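Local coordinates for protein aminoacyltransferase FemA (Staphylococcus aureus, PDB 1LRZ) that adds glycines 2 and 3 of the pentaglycine bridge of staphylococcal peptidoglycan, taking them from glycyl-tRNA(Gly), at residues F23-G28 with G75-Y80; K301-E306 with N334-F339; K65-F70 with P400-V405. All coordinates share one frame; numbering follows the deposited sequence.

Contact 1. Residues F23-G28 with G75-Y80; sequences FTQTVG and GPVIDY
Gln25 reaches from its loop to the backbone of Gly75 and the side of Val77. Its aliphatic part does the apolar work: Gln25 CG lies 3.8 Å from Val77 CG2, the two side chains sliding past each other in opposite directions. Beyond CG the chain bends (chi2 -61°) and carries the amide end over Gly75, where Gln25 CD comes within 3.7 Å of Gly75 CA. With hydrogen alone on its alpha carbon, Gly75 lets the amide lie close to the main chain. Val77 also packs on Phe14 and Thr15 of helix 8-16, and Gln25 on Phe11 of that helix and on Cys56 and Leu57 of strand 52-63.

Bonds close to each segment fix its shape. A cis peptide bond precedes Pro76, whose O accepts from Tyr80 OH at 3.0 Å. In 23-28, Thr26 OG1 donates to Phe23 O over 2.9 Å and accepts from His29 N, while Thr24 OG1 bonds to Asn73 O. Thr26 is thus the N-cap of helix 27-35, and the contact seats this capped helix start against strand 67-78 of the mixed sheet built largely from N-terminal strands, consistent with an acetyltransferase-like (GNAT) fold.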
# COMPACT_ATOMS: atom_id res chain seq x y z
N PHE A 23 -1.59 9.12 -4.25
CA PHE A 23 -1.86 9.72 -2.94
C PHE A 23 -1.07 11.01 -2.74
O PHE A 23 -1.36 11.78 -1.83
CB PHE A 23 -1.58 8.73 -1.79
CG PHE A 23 -0.15 8.24 -1.71
CD1 PHE A 23 0.21 7.01 -2.28
CD2 PHE A 23 0.83 8.99 -1.07
CE1 PHE A 23 1.52 6.54 -2.20
CE2 PHE A 23 2.15 8.53 -0.99
CZ PHE A 23 2.49 7.30 -1.56
N THR A 24 -0.06 11.25 -3.60
CA THR A 24 0.73 12.48 -3.53
C THR A 24 0.01 13.63 -4.28
O THR A 24 0.41 14.79 -4.19
CB THR A 24 2.13 12.30 -4.15
OG1 THR A 24 2.01 11.59 -5.39
CG2 THR A 24 3.05 11.52 -3.20
N GLN A 25 -1.03 13.29 -5.04
CA GLN A 25 -1.80 14.31 -5.78
C GLN A 25 -3.06 14.60 -4.96
O GLN A 25 -4.19 14.46 -5.45
CB GLN A 25 -2.17 13.79 -7.18
CG GLN A 25 -0.97 13.67 -8.13
CD GLN A 25 -0.27 15.02 -8.38
OE1 GLN A 25 0.97 15.12 -8.37
NE2 GLN A 25 -1.06 16.05 -8.62
N THR A 26 -2.86 15.02 -3.72
CA THR A 26 -3.96 15.31 -2.79
C THR A 26 -3.74 16.61 -2.02
O THR A 26 -2.63 17.13 -1.95
CB THR A 26 -4.10 14.19 -1.74
OG1 THR A 26 -2.88 14.11 -0.99
CG2 THR A 26 -4.37 12.84 -2.40
N VAL A 27 -4.80 17.10 -1.40
CA VAL A 27 -4.72 18.31 -0.61
C VAL A 27 -3.83 18.07 0.60
O VAL A 27 -3.03 18.93 0.99
CB VAL A 27 -6.12 18.75 -0.16
CG1 VAL A 27 -6.03 19.90 0.84
CG2 VAL A 27 -6.92 19.17 -1.38
N GLY A 28 -3.95 16.88 1.20
CA GLY A 28 -3.12 16.55 2.35
C GLY A 28 -1.64 16.58 2.00
O GLY A 28 -0.82 17.03 2.81
N GLY A 75 2.32 13.06 -10.73
CA GLY A 75 1.24 13.63 -11.51
C GLY A 75 1.75 13.83 -12.92
O GLY A 75 2.87 13.45 -13.22
N PRO A 76 0.98 14.47 -13.81
CA PRO A 76 -0.36 15.02 -13.58
C PRO A 76 -1.50 14.01 -13.63
O PRO A 76 -1.34 12.88 -14.10
CB PRO A 76 -0.50 16.05 -14.69
CG PRO A 76 0.24 15.41 -15.81
CD PRO A 76 1.48 14.86 -15.14
N VAL A 77 -2.66 14.43 -13.15
CA VAL A 77 -3.86 13.61 -13.18
C VAL A 77 -4.60 14.21 -14.38
O VAL A 77 -4.93 15.39 -14.38
CB VAL A 77 -4.68 13.77 -11.90
CG1 VAL A 77 -5.90 12.85 -11.94
CG2 VAL A 77 -3.79 13.43 -10.68
N ILE A 78 -4.83 13.39 -15.40
CA ILE A 78 -5.47 13.86 -16.61
C ILE A 78 -5.95 12.64 -17.40
O ILE A 78 -5.48 11.52 -17.16
CB ILE A 78 -4.43 14.68 -17.43
CG1 ILE A 78 -5.04 15.25 -18.71
CG2 ILE A 78 -3.25 13.79 -17.78
CD1 ILE A 78 -4.07 16.18 -19.44
N ASP A 79 -6.88 12.84 -18.32
CA ASP A 79 -7.36 11.72 -19.14
C ASP A 79 -6.29 11.42 -20.18
O ASP A 79 -6.15 12.14 -21.18
CB ASP A 79 -8.69 12.11 -19.81
CG ASP A 79 -9.10 11.13 -20.92
OD1 ASP A 79 -8.64 9.97 -20.90
OD2 ASP A 79 -9.91 11.54 -21.79
N TYR A 80 -5.53 10.35 -19.95
CA TYR A 80 -4.45 10.01 -20.87
C TYR A 80 -4.87 9.38 -22.20
O TYR A 80 -4.02 9.08 -23.02
CB TYR A 80 -3.40 9.13 -20.18
CG TYR A 80 -2.49 9.89 -19.24
CD1 TYR A 80 -2.77 9.96 -17.87
CD2 TYR A 80 -1.35 10.56 -19.72
CE1 TYR A 80 -1.93 10.67 -17.00
CE2 TYR A 80 -0.51 11.28 -18.86
CZ TYR A 80 -0.80 11.33 -17.50
OH TYR A 80 0.02 12.02 -16.64

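Contact 2. Residues K301-E306 with N334-F339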
# COMPACT_ATOMS: atom_id res chain seq x y z
N LYS A 301 0.25 -17.29 29.09
CA LYS A 301 0.70 -16.78 30.38
C LYS A 301 2.19 -16.46 30.37
O LYS A 301 2.61 -15.44 30.91
CB LYS A 301 0.36 -17.78 31.48
CG LYS A 301 -1.14 -17.84 31.75
CD LYS A 301 -1.48 -18.89 32.79
CE LYS A 301 -2.97 -18.89 33.09
NZ LYS A 301 -3.34 -20.00 34.02
N ARG A 302 2.98 -17.33 29.75
CA ARG A 302 4.41 -17.11 29.68
C ARG A 302 4.74 -15.85 28.87
O ARG A 302 5.58 -15.03 29.28
CB ARG A 302 5.11 -18.33 29.07
CG ARG A 302 6.63 -18.18 28.98
CD ARG A 302 7.26 -19.39 28.33
NE ARG A 302 6.70 -19.62 27.00
CZ ARG A 302 6.91 -18.82 25.95
NH1 ARG A 302 6.35 -19.11 24.79
NH2 ARG A 302 7.69 -17.76 26.07
N LEU A 303 4.10 -15.69 27.71
CA LEU A 303 4.36 -14.52 26.88
C LEU A 303 3.90 -13.24 27.57
O LEU A 303 4.58 -12.21 27.51
CB LEU A 303 3.65 -14.64 25.52
CG LEU A 303 4.21 -15.69 24.54
CD1 LEU A 303 3.28 -15.79 23.35
CD2 LEU A 303 5.62 -15.29 24.09
N GLN A 304 2.76 -13.32 28.25
CA GLN A 304 2.21 -12.17 28.96
C GLN A 304 3.19 -11.69 30.03
O GLN A 304 3.43 -10.49 30.17
CB GLN A 304 0.87 -12.53 29.61
CG GLN A 304 0.18 -11.37 30.31
CD GLN A 304 -1.10 -11.78 31.03
OE1 GLN A 304 -2.09 -11.04 31.02
NE2 GLN A 304 -1.08 -12.95 31.66
N GLU A 305 3.77 -12.62 30.78
CA GLU A 305 4.72 -12.24 31.82
C GLU A 305 6.00 -11.65 31.23
O GLU A 305 6.57 -10.72 31.79
CB GLU A 305 5.07 -13.43 32.71
CG GLU A 305 3.89 -13.93 33.53
CD GLU A 305 4.32 -14.71 34.76
OE1 GLU A 305 5.15 -15.63 34.62
OE2 GLU A 305 3.81 -14.40 35.86
N GLU A 306 6.45 -12.19 30.11
CA GLU A 306 7.67 -11.67 29.51
C GLU A 306 7.49 -10.35 28.76
O GLU A 306 8.32 -9.45 28.88
CB GLU A 306 8.28 -12.71 28.57
CG GLU A 306 9.29 -12.11 27.60
CD GLU A 306 10.10 -13.17 26.88
OE1 GLU A 306 9.50 -14.14 26.36
OE2 GLU A 306 11.34 -13.02 26.81
N ASN A 334 9.77 -11.24 13.76
CA ASN A 334 10.28 -12.56 13.37
C ASN A 334 9.94 -13.64 14.38
O ASN A 334 9.65 -14.77 14.01
CB ASN A 334 11.80 -12.51 13.20
CG ASN A 334 12.23 -11.57 12.10
OD1 ASN A 334 11.79 -11.69 10.96
ND2 ASN A 334 13.09 -10.61 12.44
N ALA A 335 9.96 -13.28 15.66
CA ALA A 335 9.69 -14.24 16.72
C ALA A 335 8.24 -14.73 16.78
O ALA A 335 7.97 -15.82 17.27
CB ALA A 335 10.08 -13.64 18.07
N PHE A 336 7.31 -13.93 16.27
CA PHE A 336 5.92 -14.33 16.34
C PHE A 336 5.22 -14.46 15.00
O PHE A 336 4.01 -14.27 14.91
CB PHE A 336 5.16 -13.37 17.25
CG PHE A 336 5.77 -13.24 18.61
CD1 PHE A 336 6.44 -12.08 18.97
CD2 PHE A 336 5.71 -14.30 19.51
CE1 PHE A 336 7.05 -11.98 20.22
CE2 PHE A 336 6.33 -14.21 20.76
CZ PHE A 336 7.00 -13.05 21.11
N ARG A 337 5.99 -14.81 13.97
CA ARG A 337 5.42 -14.99 12.64
C ARG A 337 4.35 -16.08 12.63
O ARG A 337 3.42 -16.03 11.83
CB ARG A 337 6.51 -15.34 11.63
CG ARG A 337 7.29 -14.14 11.15
CD ARG A 337 8.15 -14.46 9.94
NE ARG A 337 8.98 -13.32 9.57
CZ ARG A 337 8.51 -12.21 9.00
NH1 ARG A 337 7.22 -12.09 8.72
NH2 ARG A 337 9.34 -11.21 8.72
N HIS A 338 4.48 -17.05 13.53
CA HIS A 338 3.52 -18.14 13.56
C HIS A 338 2.11 -17.69 13.95
O HIS A 338 1.15 -18.43 13.77
CB HIS A 338 4.01 -19.28 14.47
CG HIS A 338 4.20 -18.89 15.90
ND1 HIS A 338 3.20 -18.99 16.84
CD2 HIS A 338 5.27 -18.38 16.56
CE1 HIS A 338 3.64 -18.56 18.01
NE2 HIS A 338 4.90 -18.19 17.86
N PHE A 339 1.99 -16.47 14.47
CA PHE A 339 0.66 -15.95 14.83
C PHE A 339 -0.01 -15.33 13.60
O PHE A 339 -1.19 -14.97 13.64
CB PHE A 339 0.75 -14.90 15.94
CG PHE A 339 0.83 -15.49 17.32
CD1 PHE A 339 1.97 -15.33 18.10
CD2 PHE A 339 -0.25 -16.20 17.85
CE1 PHE A 339 2.04 -15.87 19.40
CE2 PHE A 339 -0.20 -16.75 19.14
CZ PHE A 339 0.95 -16.58 19.91
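Leu303 meets two phenylalanines, Phe336 and Phe339, one with each branch of its forked end, and the contact between the segments is wholly apolar. Leu303 CD2 approaches Phe336 CE2 to 3.6 Å, coming obliquely to the ring as the two side chains slide past each other. The other methyl, Leu303 CD1, stands at the edge of the second ring, near its plane, 4.1 Å from Phe339 CE1. Leucine suits the place because its branch point lies one carbon beyond CB: with CG anti to the carbonyl carbon (chi1 -70°), the fork extends from the helix and divides between the rings.

Ring packing continues within 334-339. Phe336 CB sits in plane at the edge of the Phe339 ring, whereas His338 CE1 lies 3.4 Å above one face of that ring, offset toward its rim. Beyond the two segments, Phe336 meets His307 edge-to-face, and Ile313 of strand 310-320 touches both phenylalanines. Leu303 also packs on Phe245, at the start of helix 245-272.

Hydrogen bonds shape each partner rather than join them. The helical bond from Glu306 N to Arg302 O measures 3.1 Å, and Phe339 N donates to Phe336 O at 3.0 Å, closing the turn that sets both rings toward the helix. A weak bond runs from Arg337 NH2 to Asn334 OD1 over 3.4 Å. The carbonyls of His338 and Phe339 receive Lys185 NZ and Asn189 ND2, respectively.

The arrangement is helix-to-loop hydrophobic packing at the base of the long antiparallel helical hairpin, helices 245-272 and 277-307. This coiled-coil arm is a hallmark of FemA, and here its returning helix packs against the loop and 3-10 turn that precede helix 341-355.

Contact 3. Residues K65-F70 with P400-V405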
# COMPACT_ATOMS: atom_id res chain seq x y z
N LYS A 65 21.97 28.11 -7.61
CA LYS A 65 21.83 29.49 -7.16
C LYS A 65 20.52 30.23 -7.39
O LYS A 65 19.87 30.66 -6.43
CB LYS A 65 22.95 30.35 -7.77
CG LYS A 65 24.33 29.70 -7.77
CD LYS A 65 24.81 29.43 -6.36
CE LYS A 65 26.27 28.99 -6.40
NZ LYS A 65 26.79 28.67 -5.05
N VAL A 66 20.14 30.42 -8.65
CA VAL A 66 18.93 31.17 -8.95
C VAL A 66 17.84 30.36 -9.63
O VAL A 66 16.76 30.88 -9.89
CB VAL A 66 19.22 32.38 -9.87
CG1 VAL A 66 20.03 33.42 -9.14
CG2 VAL A 66 19.96 31.90 -11.14
N PHE A 67 18.12 29.09 -9.92
CA PHE A 67 17.13 28.26 -10.60
C PHE A 67 16.35 27.34 -9.68
O PHE A 67 16.53 27.35 -8.46
CB PHE A 67 17.81 27.44 -11.70
CG PHE A 67 18.43 28.27 -12.78
CD1 PHE A 67 19.76 28.67 -12.69
CD2 PHE A 67 17.67 28.70 -13.87
CE1 PHE A 67 20.34 29.48 -13.68
CE2 PHE A 67 18.23 29.51 -14.86
CZ PHE A 67 19.57 29.90 -14.77
N LYS A 68 15.48 26.53 -10.27
CA LYS A 68 14.66 25.61 -9.50
C LYS A 68 14.46 24.27 -10.19
O LYS A 68 14.35 24.19 -11.42
CB LYS A 68 13.29 26.23 -9.23
CG LYS A 68 13.32 27.44 -8.31
CD LYS A 68 12.00 28.15 -8.35
CE LYS A 68 12.02 29.44 -7.55
NZ LYS A 68 10.71 30.13 -7.72
N TYR A 69 14.43 23.23 -9.37
CA TYR A 69 14.19 21.88 -9.83
C TYR A 69 12.70 21.66 -9.59
O TYR A 69 12.24 21.71 -8.45
CB TYR A 69 15.01 20.89 -8.99
CG TYR A 69 14.47 19.49 -8.98
CD1 TYR A 69 14.27 18.78 -10.16
CD2 TYR A 69 14.13 18.86 -7.77
CE1 TYR A 69 13.77 17.49 -10.15
CE2 TYR A 69 13.61 17.56 -7.75
CZ TYR A 69 13.44 16.88 -8.95
OH TYR A 69 12.93 15.60 -8.94
N PHE A 70 11.93 21.47 -10.67
CA PHE A 70 10.49 21.22 -10.55
C PHE A 70 10.20 19.72 -10.69
O PHE A 70 10.73 19.05 -11.58
CB PHE A 70 9.72 22.00 -11.63
CG PHE A 70 9.29 23.38 -11.19
CD1 PHE A 70 10.19 24.44 -11.19
CD2 PHE A 70 7.97 23.62 -10.78
CE1 PHE A 70 9.78 25.73 -10.79
CE2 PHE A 70 7.56 24.89 -10.38
CZ PHE A 70 8.47 25.95 -10.39
N PRO A 400 15.19 19.44 -19.65
CA PRO A 400 16.12 20.49 -19.23
C PRO A 400 15.62 21.81 -19.80
O PRO A 400 15.29 21.87 -20.99
CB PRO A 400 17.43 20.07 -19.90
CG PRO A 400 17.29 18.59 -20.08
CD PRO A 400 15.85 18.46 -20.52
N ILE A 401 15.54 22.86 -18.98
CA ILE A 401 15.09 24.16 -19.46
C ILE A 401 16.27 25.01 -19.93
O ILE A 401 16.19 25.70 -20.95
CB ILE A 401 14.30 24.91 -18.38
CG1 ILE A 401 13.07 24.08 -17.97
CG2 ILE A 401 13.87 26.28 -18.91
CD1 ILE A 401 12.12 23.79 -19.11
N ASN A 402 17.37 24.98 -19.17
CA ASN A 402 18.59 25.70 -19.53
C ASN A 402 19.67 24.62 -19.63
O ASN A 402 20.33 24.27 -18.64
CB ASN A 402 18.97 26.72 -18.47
CG ASN A 402 20.15 27.59 -18.90
OD1 ASN A 402 21.13 27.09 -19.45
ND2 ASN A 402 20.06 28.89 -18.63
N LYS A 403 19.86 24.09 -20.84
CA LYS A 403 20.78 22.99 -21.07
C LYS A 403 22.21 23.14 -20.60
O LYS A 403 22.74 22.24 -19.96
CB LYS A 403 20.73 22.58 -22.55
CG LYS A 403 19.37 21.99 -22.94
CD LYS A 403 19.35 21.47 -24.37
CE LYS A 403 17.95 21.02 -24.77
NZ LYS A 403 17.90 20.49 -26.17
N PRO A 404 22.87 24.27 -20.92
CA PRO A 404 24.26 24.40 -20.45
C PRO A 404 24.35 24.36 -18.92
O PRO A 404 25.20 23.66 -18.35
CB PRO A 404 24.70 25.74 -21.02
CG PRO A 404 23.92 25.82 -22.31
CD PRO A 404 22.55 25.32 -21.90
N VAL A 405 23.49 25.13 -18.26
CA VAL A 405 23.51 25.17 -16.80
C VAL A 405 23.17 23.79 -16.24
O VAL A 405 23.77 23.34 -15.25
CB VAL A 405 22.51 26.22 -16.24
CG1 VAL A 405 22.52 26.19 -14.71
CG2 VAL A 405 22.88 27.62 -16.75
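The first torsions of Phe67 and Val405 bring their side chains together. Phe67 CG stands anti to the carbonyl carbon (chi1 -62°), which carries the ring from the first residue of the strand toward the helix start. CG1 of Val405 is turned away from the backbone N of its residue, and this methyl comes to the ring from the opposite direction: Val405 CG1 ends 4.1 Å from Phe67 CE1, in an oblique approach.

Asn402 supplies the second contact. Its amide nitrogen, ND2, lies 4.0 Å from Phe67 CZ, again at an oblique approach. The two side chains cross at about a right angle, with the ring and amide planes 78° apart, so the amide is steeply inclined to the ring rather than stacked on it. Phenylalanine suits this partly exposed site, being broad enough to touch a methyl and an amide at neighbouring ring atoms.

The other end of the amide is engaged in the helix. Asn402 OD1 accepts from Val405 N over 3.3 Å, with a nearly straight N-H...O angle of 167°, although the donor sits above the carbonyl plane. Asparagine is apt as an N-cap because its short side chain can turn back to a first-turn amide; that bond also restrains the ND2 end beside Phe67.

Leu103 of strand 102-107 touches both Phe67 and Val405, while Met64 adds a further contact to Val405. Lys68 and Ile401 both share backbone hydrogen bonds with Leu103, whose strand lies between 67-78 and 397-400 in the sheet. The whole is a surface packing of an Asn-capped C-terminal helix, 403-411, against the ring of Phe67, where strand 67-78 begins and strand 397-400 ends in one mixed sheet.

In the fold
Contacts 1 and 3 share strand 67-78, contact 3 near its start and contact 1 near its end, with centres about 24 Å apart and nearest atoms about 10 Å apart. Along the chain they interleave: 23-28, 65-70, 75-80, then 400-405. The C-terminal helix 403-411 thus returns to a sheet built largely from N-terminal strands, bringing the two ends of the chain into one region. Contact 2 lies on the opposite side of the chain's centre, about 43 Å from contact 1 and 55 Å from contact 3 between centres. It falls between the two segments of contact 3 in sequence, and joins the helical arm to the body of this elongated molecule.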